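Local coordinates for protein nonribosomal peptide synthase (Streptomyces sp. MJ635-86F5, PDB 5JJP) that adenylates an aliphatic beta-amino acid, probably with ATP, as a member of the ANL family, at residues G215-D220 against I238-A243; G29-Y34 against A206-I211; P181-F186 against S230-L235; S279-L284 against D296-I301. All blocks are in the same frame, centred on the assembly; numbering follows the deposited sequence.

Contact 1 of 4, residues G215-D220 against I238-A243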
loop_
_atom_site.group_PDB
_atom_site.type_symbol
_atom_site.label_atom_id
_atom_site.label_comp_id
_atom_site.label_asym_id
_atom_site.label_seq_id
_atom_site.Cartn_x
_atom_site.Cartn_y
_atom_site.Cartn_z
ATOM N N GLY A 215 -14.806 -1.569 -7.484
ATOM C CA GLY A 215 -15.689 -2.023 -6.407
ATOM C C GLY A 215 -15.126 -3.168 -5.588
ATOM O O GLY A 215 -15.847 -4.116 -5.259
ATOM N N LEU A 216 -13.864 -3.088 -5.213
ATOM C CA LEU A 216 -13.291 -4.137 -4.412
ATOM C C LEU A 216 -13.696 -4.016 -3.001
ATOM O O LEU A 216 -13.726 -5.035 -2.281
ATOM C CB LEU A 216 -11.774 -4.099 -4.446
ATOM C CG LEU A 216 -10.945 -5.056 -5.270
ATOM C CD1 LEU A 216 -11.383 -5.280 -6.692
ATOM C CD2 LEU A 216 -9.490 -4.586 -5.177
ATOM N N ILE A 217 -13.896 -2.786 -2.539
ATOM C CA ILE A 217 -14.219 -2.554 -1.142
ATOM C C ILE A 217 -15.360 -1.584 -1.061
ATOM O O ILE A 217 -15.359 -0.561 -1.724
ATOM C CB ILE A 217 -13.002 -2.016 -0.316
ATOM C CG1 ILE A 217 -11.815 -2.974 -0.427
ATOM C CG2 ILE A 217 -13.350 -1.859 1.174
ATOM C CD1 ILE A 217 -10.522 -2.403 0.113
ATOM N N GLY A 218 -16.317 -1.900 -0.210
ATOM C CA GLY A 218 -17.462 -1.011 0.026
ATOM C C GLY A 218 -17.423 -0.575 1.458
ATOM O O GLY A 218 -16.719 -1.173 2.279
ATOM N N PRO A 219 -18.180 0.473 1.792
ATOM C CA PRO A 219 -18.192 0.978 3.199
ATOM C C PRO A 219 -18.545 -0.016 4.291
ATOM O O PRO A 219 -18.102 0.155 5.440
ATOM C CB PRO A 219 -19.206 2.107 3.165
ATOM C CG PRO A 219 -19.204 2.549 1.739
ATOM C CD PRO A 219 -18.970 1.312 0.900
ATOM N N ASP A 220 -19.303 -1.056 3.963
ATOM C CA ASP A 220 -19.675 -2.087 4.943
ATOM C C ASP A 220 -18.547 -3.023 5.266
ATOM O O ASP A 220 -18.609 -3.723 6.246
ATOM C CB ASP A 220 -20.863 -2.927 4.426
ATOM C CG ASP A 220 -22.165 -2.120 4.352
ATOM O OD1 ASP A 220 -22.288 -1.118 5.117
ATOM O OD2 ASP A 220 -23.051 -2.468 3.515
ATOM N N ILE A 238 -4.562 -0.376 3.837
ATOM C CA ILE A 238 -5.179 0.486 4.803
ATOM C C ILE A 238 -5.705 1.681 4.087
ATOM O O ILE A 238 -6.860 2.103 4.332
ATOM C CB ILE A 238 -4.203 0.917 5.879
ATOM C CG1 ILE A 238 -3.855 -0.276 6.780
ATOM C CG2 ILE A 238 -4.781 2.039 6.732
ATOM C CD1 ILE A 238 -2.813 0.069 7.826
ATOM N N ALA A 239 -4.894 2.213 3.177
ATOM C CA ALA A 239 -5.265 3.444 2.418
ATOM C C ALA A 239 -6.483 3.244 1.575
ATOM O O ALA A 239 -7.367 4.065 1.558
ATOM C CB ALA A 239 -4.127 3.944 1.547
ATOM N N LEU A 240 -6.526 2.126 0.882
ATOM C CA LEU A 240 -7.638 1.887 0.011
ATOM C C LEU A 240 -8.919 1.653 0.848
ATOM O O LEU A 240 -9.986 2.065 0.453
ATOM C CB LEU A 240 -7.353 0.704 -0.885
ATOM C CG LEU A 240 -8.534 0.259 -1.752
ATOM C CD1 LEU A 240 -8.947 1.330 -2.751
ATOM C CD2 LEU A 240 -8.226 -1.048 -2.441
ATOM N N THR A 241 -8.780 0.959 1.975
ATOM C CA THR A 241 -9.876 0.662 2.831
ATOM C C THR A 241 -10.505 1.986 3.339
ATOM O O THR A 241 -11.712 2.149 3.298
ATOM C CB THR A 241 -9.429 -0.201 4.013
ATOM O OG1 THR A 241 -8.992 -1.489 3.553
ATOM C CG2 THR A 241 -10.603 -0.365 5.042
ATOM N N LEU A 242 -9.666 2.901 3.823
ATOM C CA LEU A 242 -10.111 4.177 4.301
ATOM C C LEU A 242 -10.720 4.991 3.188
ATOM O O LEU A 242 -11.792 5.600 3.366
ATOM C CB LEU A 242 -8.952 4.969 4.937
ATOM C CG LEU A 242 -8.380 4.433 6.237
ATOM C CD1 LEU A 242 -7.164 5.202 6.628
ATOM C CD2 LEU A 242 -9.420 4.554 7.340
ATOM N N ALA A 243 -10.018 5.044 2.056
ATOM C CA ALA A 243 -10.495 5.787 0.898
ATOM C C ALA A 243 -11.884 5.334 0.478
ATOM O O ALA A 243 -12.661 6.112 -0.130
ATOM C CB ALA A 243 -9.524 5.663 -0.268
#
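Ile-217 and Leu-240 meet through their branch ends, the two side chains crossing obliquely where the loop 215-220 passes the helix that contains residues 238-243. The touch is made by one methyl of the isoleucine: CD1 of Ile-217 lies 3.7 Å from CD2 of Leu-240 and 3.8 Å from its CG, against one branch of the leucine fork. Ile-217 gets there by placing CG1 beside its backbone N (chi1 -56°) and extending the chain from there, which carries CD1 outward to the helix. The helix belongs to a beta-alpha-beta crossover: strand 222-225 runs into helix 232-243, which leads to the neighbouring parallel strand 247-250, and Ile-217 approaches that helix from the loop just ahead of the first strand. One residue further along the helix, OG1 of Thr-241 lies 3.9 Å from CD1 of Ile-217, an apolar neighbour for an oxygen whose hydrogen bond is made to Gly-237 O, one turn back. No hydrogen bond joins the two segments. Ile-217 also packs on Ser-244 and Ala-246, just beyond the helix, and Leu-216 O is hydrogen-bonded to Gln-273 NE2.

Contact 2 of 4, residues G29-Y34 against A206-I211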
loop_
_atom_site.group_PDB
_atom_site.type_symbol
_atom_site.label_atom_id
_atom_site.label_comp_id
_atom_site.label_asym_id
_atom_site.label_seq_id
_atom_site.Cartn_x
_atom_site.Cartn_y
_atom_site.Cartn_z
ATOM N N GLY A 29 -5.645 16.334 -3.936
ATOM C CA GLY A 29 -4.376 17.017 -4.020
ATOM C C GLY A 29 -3.353 16.502 -3.031
ATOM O O GLY A 29 -2.156 16.788 -3.185
ATOM N N ASN A 30 -3.825 15.720 -2.054
ATOM C CA ASN A 30 -2.995 15.191 -0.961
ATOM C C ASN A 30 -3.651 13.955 -0.398
ATOM O O ASN A 30 -4.864 13.896 -0.185
ATOM C CB ASN A 30 -2.844 16.234 0.116
ATOM C CG ASN A 30 -1.740 15.904 1.132
ATOM O OD1 ASN A 30 -1.821 14.922 1.893
ATOM N ND2 ASN A 30 -0.670 16.705 1.110
ATOM N N LEU A 31 -2.869 12.930 -0.176
ATOM C CA LEU A 31 -3.387 11.646 0.333
ATOM C C LEU A 31 -4.152 11.843 1.625
ATOM O O LEU A 31 -5.057 11.061 1.922
ATOM C CB LEU A 31 -2.240 10.635 0.575
ATOM C CG LEU A 31 -1.774 10.024 -0.741
ATOM C CD1 LEU A 31 -0.386 9.420 -0.672
ATOM C CD2 LEU A 31 -2.793 8.982 -1.197
ATOM N N ARG A 32 -3.797 12.882 2.373
ATOM C CA ARG A 32 -4.416 13.136 3.623
ATOM C C ARG A 32 -5.869 13.435 3.373
ATOM O O ARG A 32 -6.728 13.014 4.140
ATOM C CB ARG A 32 -3.720 14.325 4.305
ATOM C CG ARG A 32 -4.463 14.964 5.437
ATOM C CD ARG A 32 -4.399 14.124 6.667
ATOM N NE ARG A 32 -5.045 14.842 7.761
ATOM C CZ ARG A 32 -6.350 14.935 7.929
ATOM N NH1 ARG A 32 -7.154 14.343 7.093
ATOM N NH2 ARG A 32 -6.838 15.610 8.967
ATOM N N ASP A 33 -6.129 14.187 2.306
ATOM C CA ASP A 33 -7.491 14.595 1.989
ATOM C C ASP A 33 -8.203 13.459 1.307
ATOM O O ASP A 33 -9.322 13.086 1.704
ATOM C CB ASP A 33 -7.519 15.849 1.127
ATOM C CG ASP A 33 -6.741 17.010 1.761
ATOM O OD1 ASP A 33 -6.754 17.178 2.994
ATOM O OD2 ASP A 33 -6.112 17.771 1.006
ATOM N N TYR A 34 -7.562 12.892 0.284
ATOM C CA TYR A 34 -8.220 11.872 -0.523
ATOM C C TYR A 34 -8.625 10.686 0.350
ATOM O O TYR A 34 -9.733 10.182 0.220
ATOM C CB TYR A 34 -7.403 11.433 -1.769
ATOM C CG TYR A 34 -8.225 10.503 -2.628
ATOM C CD1 TYR A 34 -9.177 11.004 -3.497
ATOM C CD2 TYR A 34 -8.102 9.114 -2.527
ATOM C CE1 TYR A 34 -9.951 10.153 -4.275
ATOM C CE2 TYR A 34 -8.854 8.240 -3.314
ATOM C CZ TYR A 34 -9.796 8.765 -4.173
ATOM O OH TYR A 34 -10.568 7.948 -4.951
ATOM N N ALA A 206 -3.973 8.355 -7.702
ATOM C CA ALA A 206 -4.502 7.855 -9.001
ATOM C C ALA A 206 -4.761 6.358 -8.905
ATOM O O ALA A 206 -5.694 5.852 -9.461
ATOM C CB ALA A 206 -3.528 8.170 -10.129
ATOM N N PHE A 207 -3.902 5.669 -8.169
ATOM C CA PHE A 207 -4.090 4.303 -7.888
ATOM C C PHE A 207 -5.452 4.035 -7.172
ATOM O O PHE A 207 -6.222 3.223 -7.609
ATOM C CB PHE A 207 -2.959 3.790 -7.051
ATOM C CG PHE A 207 -3.116 2.357 -6.682
ATOM C CD1 PHE A 207 -2.978 1.372 -7.629
ATOM C CD2 PHE A 207 -3.488 1.982 -5.377
ATOM C CE1 PHE A 207 -3.191 0.030 -7.309
ATOM C CE2 PHE A 207 -3.681 0.663 -5.052
ATOM C CZ PHE A 207 -3.522 -0.316 -6.014
ATOM N N HIS A 208 -5.694 4.691 -6.042
ATOM C CA HIS A 208 -6.914 4.468 -5.292
ATOM C C HIS A 208 -8.138 4.855 -6.131
ATOM O O HIS A 208 -9.119 4.146 -6.144
ATOM C CB HIS A 208 -6.848 5.213 -3.975
ATOM C CG HIS A 208 -5.794 4.672 -3.092
ATOM N ND1 HIS A 208 -5.831 3.374 -2.633
ATOM C CD2 HIS A 208 -4.606 5.182 -2.702
ATOM C CE1 HIS A 208 -4.739 3.130 -1.938
ATOM N NE2 HIS A 208 -3.967 4.204 -1.987
ATOM N N ARG A 209 -8.036 5.948 -6.879
ATOM C CA ARG A 209 -9.126 6.338 -7.738
ATOM C C ARG A 209 -9.496 5.239 -8.732
ATOM O O ARG A 209 -10.681 4.939 -8.947
ATOM C CB ARG A 209 -8.770 7.599 -8.525
ATOM C CG ARG A 209 -8.907 8.896 -7.773
ATOM C CD ARG A 209 -9.012 10.005 -8.827
ATOM N NE ARG A 209 -7.737 10.264 -9.387
ATOM C CZ ARG A 209 -7.349 10.220 -10.663
ATOM N NH1 ARG A 209 -8.165 10.029 -11.694
ATOM N NH2 ARG A 209 -6.043 10.453 -10.883
ATOM N N GLY A 210 -8.486 4.713 -9.415
ATOM C CA GLY A 210 -8.706 3.640 -10.362
ATOM C C GLY A 210 -9.295 2.411 -9.669
ATOM O O GLY A 210 -10.285 1.858 -10.152
ATOM N N ILE A 211 -8.690 1.965 -8.564
ATOM C CA ILE A 211 -9.105 0.720 -7.949
ATOM C C ILE A 211 -10.564 0.777 -7.400
ATOM O O ILE A 211 -11.298 -0.154 -7.568
ATOM C CB ILE A 211 -8.093 0.289 -6.873
ATOM C CG1 ILE A 211 -6.791 -0.219 -7.541
ATOM C CG2 ILE A 211 -8.633 -0.826 -6.005
ATOM C CD1 ILE A 211 -6.915 -1.552 -8.266
#
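Tyr-34 OH is hydrogen-bonded to Arg-212 NH1 of helix 201-212 and packs beside the start of the Arg-209 side chain, with Tyr-34 OH 3.4 Å from Arg-209 CG and 3.5 Å from Arg-209 CA. The phenol reaches across because its CG stands anti to the backbone N (chi1 -173°), sending the ring out from helix 31-37. Arg-209 crosses it at about a right angle, with the guanidinium plane turned 88° from the ring. Further back on the same ring, CE2 of Tyr-34 approaches CB of His-208 at 3.7 Å, while Leu-31 CD2 is more distant from His-208 CD2, at 4.5 Å. At the start of helix 31-37, Asn-30 is the N-cap residue: Asn-30 OD1 accepts from Arg-32 N at 2.9 Å, in the carbonyl plane on a lone pair, and Asn-30 O receives both Asp-33 N and Tyr-34 N. Asn-30 ND2 bonds Phe-105 O, and Arg-32 forms salt bridges with Asp-70 and Glu-66 on the side away from Tyr-34. The result is an N-capped helix whose first turn docks through an aromatic side chain on a second helix, far along the chain.

Contact 3 of 4, residues P181-F186 against S230-L235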
loop_
_atom_site.group_PDB
_atom_site.type_symbol
_atom_site.label_atom_id
_atom_site.label_comp_id
_atom_site.label_asym_id
_atom_site.label_seq_id
_atom_site.Cartn_x
_atom_site.Cartn_y
_atom_site.Cartn_z
ATOM N N PRO A 181 6.790 14.099 -3.259
ATOM C CA PRO A 181 6.854 12.759 -2.709
ATOM C C PRO A 181 6.031 12.570 -1.440
ATOM O O PRO A 181 6.067 13.415 -0.542
ATOM C CB PRO A 181 8.314 12.576 -2.337
ATOM C CG PRO A 181 8.964 13.889 -2.465
ATOM C CD PRO A 181 8.107 14.741 -3.321
ATOM N N ALA A 182 5.273 11.478 -1.406
ATOM C CA ALA A 182 4.417 11.173 -0.283
ATOM C C ALA A 182 5.071 10.117 0.614
ATOM O O ALA A 182 4.910 10.141 1.797
ATOM C CB ALA A 182 3.054 10.690 -0.791
ATOM N N TYR A 183 5.730 9.149 0.014
ATOM C CA TYR A 183 6.469 8.140 0.739
ATOM C C TYR A 183 7.535 7.507 -0.128
ATOM O O TYR A 183 7.555 7.661 -1.328
ATOM C CB TYR A 183 5.518 7.073 1.285
ATOM C CG TYR A 183 4.787 6.266 0.263
ATOM C CD1 TYR A 183 5.360 5.123 -0.266
ATOM C CD2 TYR A 183 3.509 6.614 -0.172
ATOM C CE1 TYR A 183 4.700 4.371 -1.243
ATOM C CE2 TYR A 183 2.827 5.854 -1.117
ATOM C CZ TYR A 183 3.427 4.721 -1.645
ATOM O OH TYR A 183 2.806 3.935 -2.621
ATOM N N LEU A 184 8.421 6.804 0.521
ATOM C CA LEU A 184 9.501 6.049 -0.112
ATOM C C LEU A 184 9.527 4.641 0.439
ATOM O O LEU A 184 9.513 4.440 1.675
ATOM C CB LEU A 184 10.857 6.614 0.257
ATOM C CG LEU A 184 11.555 7.634 -0.610
ATOM C CD1 LEU A 184 10.769 8.933 -0.518
ATOM C CD2 LEU A 184 12.990 7.838 -0.116
ATOM N N ILE A 185 9.657 3.683 -0.452
ATOM C CA ILE A 185 9.793 2.302 -0.067
ATOM C C ILE A 185 11.095 1.819 -0.669
ATOM O O ILE A 185 11.276 1.829 -1.870
ATOM C CB ILE A 185 8.626 1.434 -0.606
ATOM C CG1 ILE A 185 7.263 2.011 -0.211
ATOM C CG2 ILE A 185 8.734 0.012 -0.106
ATOM C CD1 ILE A 185 6.946 1.902 1.248
ATOM N N PHE A 186 11.931 1.245 0.169
ATOM C CA PHE A 186 13.165 0.658 -0.291
ATOM C C PHE A 186 12.991 -0.825 -0.598
ATOM O O PHE A 186 12.437 -1.557 0.172
ATOM C CB PHE A 186 14.270 0.904 0.717
ATOM C CG PHE A 186 14.803 2.302 0.656
ATOM C CD1 PHE A 186 16.002 2.561 0.040
ATOM C CD2 PHE A 186 14.078 3.350 1.159
ATOM C CE1 PHE A 186 16.499 3.847 -0.048
ATOM C CE2 PHE A 186 14.551 4.633 1.078
ATOM C CZ PHE A 186 15.765 4.884 0.465
ATOM N N SER A 230 6.094 -2.420 7.278
ATOM C CA SER A 230 7.238 -2.199 6.405
ATOM C C SER A 230 6.908 -2.602 4.975
ATOM O O SER A 230 7.736 -2.424 4.087
ATOM C CB SER A 230 8.452 -3.037 6.877
ATOM O OG SER A 230 8.089 -4.402 7.056
ATOM N N PHE A 231 5.749 -3.225 4.761
ATOM C CA PHE A 231 5.380 -3.655 3.416
ATOM C C PHE A 231 4.457 -2.666 2.765
ATOM O O PHE A 231 3.513 -2.149 3.367
ATOM C CB PHE A 231 4.733 -5.051 3.387
ATOM C CG PHE A 231 5.699 -6.195 3.552
ATOM C CD1 PHE A 231 6.250 -6.487 4.793
ATOM C CD2 PHE A 231 6.012 -7.030 2.483
ATOM C CE1 PHE A 231 7.111 -7.567 4.953
ATOM C CE2 PHE A 231 6.887 -8.122 2.642
ATOM C CZ PHE A 231 7.441 -8.385 3.879
ATOM N N ASP A 232 4.806 -2.363 1.526
ATOM C CA ASP A 232 3.980 -1.573 0.606
ATOM C C ASP A 232 2.466 -1.929 0.665
ATOM O O ASP A 232 1.593 -1.073 0.652
ATOM C CB ASP A 232 4.522 -1.915 -0.789
ATOM C CG ASP A 232 3.994 -1.033 -1.835
ATOM O OD1 ASP A 232 3.788 0.157 -1.536
ATOM O OD2 ASP A 232 3.776 -1.523 -2.950
ATOM N N PHE A 233 2.191 -3.222 0.689
ATOM C CA PHE A 233 0.824 -3.741 0.678
ATOM C C PHE A 233 0.027 -3.378 1.946
ATOM O O PHE A 233 -1.189 -3.290 1.895
ATOM C CB PHE A 233 0.890 -5.281 0.473
ATOM C CG PHE A 233 -0.428 -5.935 0.123
ATOM C CD1 PHE A 233 -1.443 -5.235 -0.540
ATOM C CD2 PHE A 233 -0.635 -7.309 0.434
ATOM C CE1 PHE A 233 -2.638 -5.860 -0.841
ATOM C CE2 PHE A 233 -1.826 -7.945 0.113
ATOM C CZ PHE A 233 -2.826 -7.216 -0.524
ATOM N N CYS A 234 0.713 -3.145 3.067
ATOM C CA CYS A 234 0.058 -2.759 4.280
ATOM C C CYS A 234 -0.522 -1.368 4.153
ATOM O O CYS A 234 -1.721 -1.169 4.351
ATOM C CB CYS A 234 1.004 -2.812 5.474
ATOM S SG CYS A 234 0.313 -2.187 7.016
ATOM N N LEU A 235 0.333 -0.406 3.880
ATOM C CA LEU A 235 -0.081 0.946 3.646
ATOM C C LEU A 235 -1.166 1.044 2.539
ATOM O O LEU A 235 -2.180 1.726 2.705
ATOM C CB LEU A 235 1.151 1.800 3.290
ATOM C CG LEU A 235 0.919 3.053 2.466
ATOM C CD1 LEU A 235 0.169 4.087 3.296
ATOM C CD2 LEU A 235 2.259 3.603 1.978
HETATM O O HOH W 1 4.315 1.532 -3.438
#
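Leu-235 sets a methyl squarely over the ring of Tyr-183, where strand 181-186 faces the first turn of helix 232-243. The strand carries a classic beta bulge: Ala-182 and Tyr-183 both face Met-199 of the adjacent antiparallel strand 196-200. Its far end runs toward the glycine-rich segment 188-193, which is disordered here and in this family probably serves to bind phosphate.

The tight, buried side is built on a CH-pi contact. Leu-235 CD2 lies 3.8 Å from the centroid of the Tyr-183 ring and only 6° off its normal, so all six ring carbons are nearly equally distant from that methyl. Tyr-183 holds its CG between its backbone N and carbonyl carbon (chi1 64°), a rotamer that turns the ring toward the helix. Leu-235, with CG anti to its backbone N, extends CD2 to meet it. Ile-185, two residues further along the strand, is buried as well; its CB points at the helix, and its CG1 reaches Asp-232 OD1 at 4.2 Å.

The aspartate end is the looser side. Asp-232 lies partly exposed at the start of the helix, its carboxylate turned 45° from the phenol plane, and Met-335, from a loop, touches both it and Tyr-183. Tyr-183 OH and Asp-232 OD1 stand 4.1 Å apart, too far for a direct bond. A link through water is doubtful, because the water beside them is modelled too close to Asp-232 OD1 to be trusted; its hydrogen bond to Tyr-183 OH is sound, at 3.0 Å, with the water oxygen in the ring plane at its edge.

Contact 4 of 4, residues S279-L284 against D296-I301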
loop_
_atom_site.group_PDB
_atom_site.type_symbol
_atom_site.label_atom_id
_atom_site.label_comp_id
_atom_site.label_asym_id
_atom_site.label_seq_id
_atom_site.Cartn_x
_atom_site.Cartn_y
_atom_site.Cartn_z
ATOM N N SER A 279 0.375 -17.672 0.587
ATOM C CA SER A 279 0.914 -18.634 1.574
ATOM C C SER A 279 0.355 -18.449 2.958
ATOM O O SER A 279 0.445 -19.334 3.779
ATOM C CB SER A 279 2.439 -18.522 1.656
ATOM O OG SER A 279 2.859 -17.231 2.116
ATOM N N LEU A 280 -0.199 -17.279 3.243
ATOM C CA LEU A 280 -0.966 -17.073 4.464
ATOM C C LEU A 280 -1.906 -18.244 4.750
ATOM O O LEU A 280 -2.114 -18.615 5.904
ATOM C CB LEU A 280 -1.784 -15.791 4.328
ATOM C CG LEU A 280 -2.879 -15.571 5.340
ATOM C CD1 LEU A 280 -2.254 -15.412 6.714
ATOM C CD2 LEU A 280 -3.677 -14.324 4.979
ATOM N N TRP A 281 -2.533 -18.764 3.701
ATOM C CA TRP A 281 -3.620 -19.728 3.861
ATOM C C TRP A 281 -3.156 -21.186 4.008
ATOM O O TRP A 281 -3.899 -21.995 4.527
ATOM C CB TRP A 281 -4.589 -19.603 2.676
ATOM C CG TRP A 281 -5.288 -18.257 2.660
ATOM C CD1 TRP A 281 -4.937 -17.166 1.931
ATOM C CD2 TRP A 281 -6.405 -17.872 3.438
ATOM N NE1 TRP A 281 -5.784 -16.134 2.192
ATOM C CE2 TRP A 281 -6.700 -16.548 3.114
ATOM C CE3 TRP A 281 -7.195 -18.523 4.371
ATOM C CZ2 TRP A 281 -7.730 -15.856 3.704
ATOM C CZ3 TRP A 281 -8.265 -17.817 4.946
ATOM C CH2 TRP A 281 -8.499 -16.510 4.626
ATOM N N ARG A 282 -1.938 -21.499 3.559
ATOM C CA ARG A 282 -1.441 -22.882 3.563
ATOM C C ARG A 282 -1.467 -23.536 4.941
ATOM O O ARG A 282 -2.018 -24.620 5.090
ATOM C CB ARG A 282 -0.044 -22.993 2.944
ATOM C CG ARG A 282 -0.046 -23.334 1.444
ATOM C CD ARG A 282 1.117 -24.262 1.040
ATOM N NE ARG A 282 2.418 -23.576 1.093
ATOM C CZ ARG A 282 2.865 -22.648 0.232
ATOM N NH1 ARG A 282 2.145 -22.247 -0.819
ATOM N NH2 ARG A 282 4.066 -22.110 0.431
ATOM N N PRO A 283 -0.882 -22.892 5.957
ATOM C CA PRO A 283 -1.050 -23.447 7.305
ATOM C C PRO A 283 -2.519 -23.553 7.795
ATOM O O PRO A 283 -2.833 -24.388 8.648
ATOM C CB PRO A 283 -0.267 -22.461 8.185
ATOM C CG PRO A 283 0.693 -21.796 7.270
ATOM C CD PRO A 283 0.034 -21.748 5.931
ATOM N N LEU A 284 -3.412 -22.701 7.316
ATOM C CA LEU A 284 -4.765 -22.698 7.861
ATOM C C LEU A 284 -5.532 -23.834 7.242
ATOM O O LEU A 284 -6.281 -24.497 7.920
ATOM C CB LEU A 284 -5.440 -21.354 7.621
ATOM C CG LEU A 284 -4.613 -20.125 8.049
ATOM C CD1 LEU A 284 -5.246 -18.835 7.546
ATOM C CD2 LEU A 284 -4.430 -20.081 9.563
ATOM N N ASP A 296 -17.697 -17.530 8.737
ATOM C CA ASP A 296 -18.964 -17.082 8.181
ATOM C C ASP A 296 -18.982 -15.630 7.718
ATOM O O ASP A 296 -19.632 -15.318 6.709
ATOM C CB ASP A 296 -20.118 -17.368 9.165
ATOM C CG ASP A 296 -20.416 -18.864 9.283
ATOM O OD1 ASP A 296 -20.250 -19.600 8.278
ATOM O OD2 ASP A 296 -20.841 -19.305 10.371
ATOM N N PRO A 297 -18.306 -14.730 8.438
ATOM C CA PRO A 297 -18.425 -13.317 8.028
ATOM C C PRO A 297 -17.624 -12.953 6.807
ATOM O O PRO A 297 -17.900 -11.919 6.165
ATOM C CB PRO A 297 -17.877 -12.546 9.241
ATOM C CG PRO A 297 -17.949 -13.519 10.357
ATOM C CD PRO A 297 -17.732 -14.862 9.768
ATOM N N LEU A 298 -16.690 -13.812 6.443
ATOM C CA LEU A 298 -15.753 -13.540 5.355
ATOM C C LEU A 298 -16.452 -13.665 4.003
ATOM O O LEU A 298 -16.983 -14.718 3.697
ATOM C CB LEU A 298 -14.577 -14.517 5.415
ATOM C CG LEU A 298 -13.422 -14.275 4.436
ATOM C CD1 LEU A 298 -12.743 -12.967 4.743
ATOM C CD2 LEU A 298 -12.388 -15.374 4.463
ATOM N N ARG A 299 -16.443 -12.581 3.219
ATOM C CA ARG A 299 -17.033 -12.542 1.891
ATOM C C ARG A 299 -15.989 -12.485 0.803
ATOM O O ARG A 299 -16.295 -12.796 -0.372
ATOM C CB ARG A 299 -17.915 -11.318 1.739
ATOM C CG ARG A 299 -18.918 -11.161 2.874
ATOM C CD ARG A 299 -19.805 -9.986 2.634
ATOM N NE ARG A 299 -20.581 -10.235 1.445
ATOM C CZ ARG A 299 -21.023 -9.301 0.602
ATOM N NH1 ARG A 299 -21.662 -9.681 -0.472
ATOM N NH2 ARG A 299 -20.816 -7.992 0.805
ATOM N N SER A 300 -14.760 -12.084 1.126
ATOM C CA SER A 300 -13.813 -11.829 0.061
ATOM C C SER A 300 -12.375 -11.917 0.473
ATOM O O SER A 300 -12.041 -11.700 1.610
ATOM C CB SER A 300 -14.092 -10.469 -0.552
ATOM O OG SER A 300 -14.122 -9.494 0.457
ATOM N N ILE A 301 -11.511 -12.217 -0.490
ATOM C CA ILE A 301 -10.083 -12.309 -0.230
ATOM C C ILE A 301 -9.325 -11.680 -1.386
ATOM O O ILE A 301 -9.632 -11.932 -2.554
ATOM C CB ILE A 301 -9.630 -13.769 -0.116
ATOM C CG1 ILE A 301 -10.440 -14.509 0.960
ATOM C CG2 ILE A 301 -8.153 -13.832 0.215
ATOM C CD1 ILE A 301 -10.140 -16.015 1.033
#
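Trp-281 thrusts its six-membered ring at Ile-301 and Leu-298, which reach toward it from the facing strand and its approach. The nearest pair is Trp-281 CZ2 and Ile-301 CD1 at 3.6 Å. This methyl approaches obliquely, 3.5 Å above the indole plane and displaced toward the rim. Next to it, Trp-281 CH2 meets Leu-298 CD2 at 4.1 Å, so two aliphatic branches from one segment receive the outer part of the indole. The pyrrole nitrogen is less well served: NE1 of Trp-281 lies 3.8 Å from CG2 of Ile-301, and it is buried with no hydrogen-bonding partner in the model, a polar cost set against the packing of the remaining ring.

Behind the ring, on the side opposite Ile-301, Leu-280 CD2 is placed 3.9 Å above the plane, so the indole is flanked by aliphatic methyls on both sides. Trp-281 follows the 3-10 turn 279-280 and leads toward helix 282-287. Arg-282 N donates to Ser-279 O at 3.2 Å within this bend, and Ser-279 N is tied to Glu-306 OE2.

Farther out, Val-274 touches Leu-280, Trp-281 and Leu-298, while Leu-316 of helix 310-319 covers Trp-281 and Ile-301. The contact thus lies within a beta-alpha-beta crossover: from strand 273-276 the chain passes through helices 282-287 and 289-293 and returns as strand 300-304, parallel to the first and flanked on its other side by strand 324-329.

Contacts 1 and 2 abut: Leu-240 and Ala-239 pack on His-208, and Leu-240 and Leu-216 on Ile-211. Contact 3 shares helix 232-243 with contact 1, using its start where contact 1 uses its end, and touches contact 2 through Ala-182 and Leu-31. It lies nearest the chain centre, about 6 Å away; contact 4 is farthest, at about 20 Å, and touches none of the others, although its touching residues are all buried. Contacts 1 and 4 are mainly aliphatic and aromatic packing beside the same mixed, largely parallel sheet. Contact 2 adds a tyrosine hydroxyl bonded to Arg-212, beside the exposed Arg-209; contact 3 adds a CH-pi contact and a water on Tyr-183 OH, near partly exposed Asp-232.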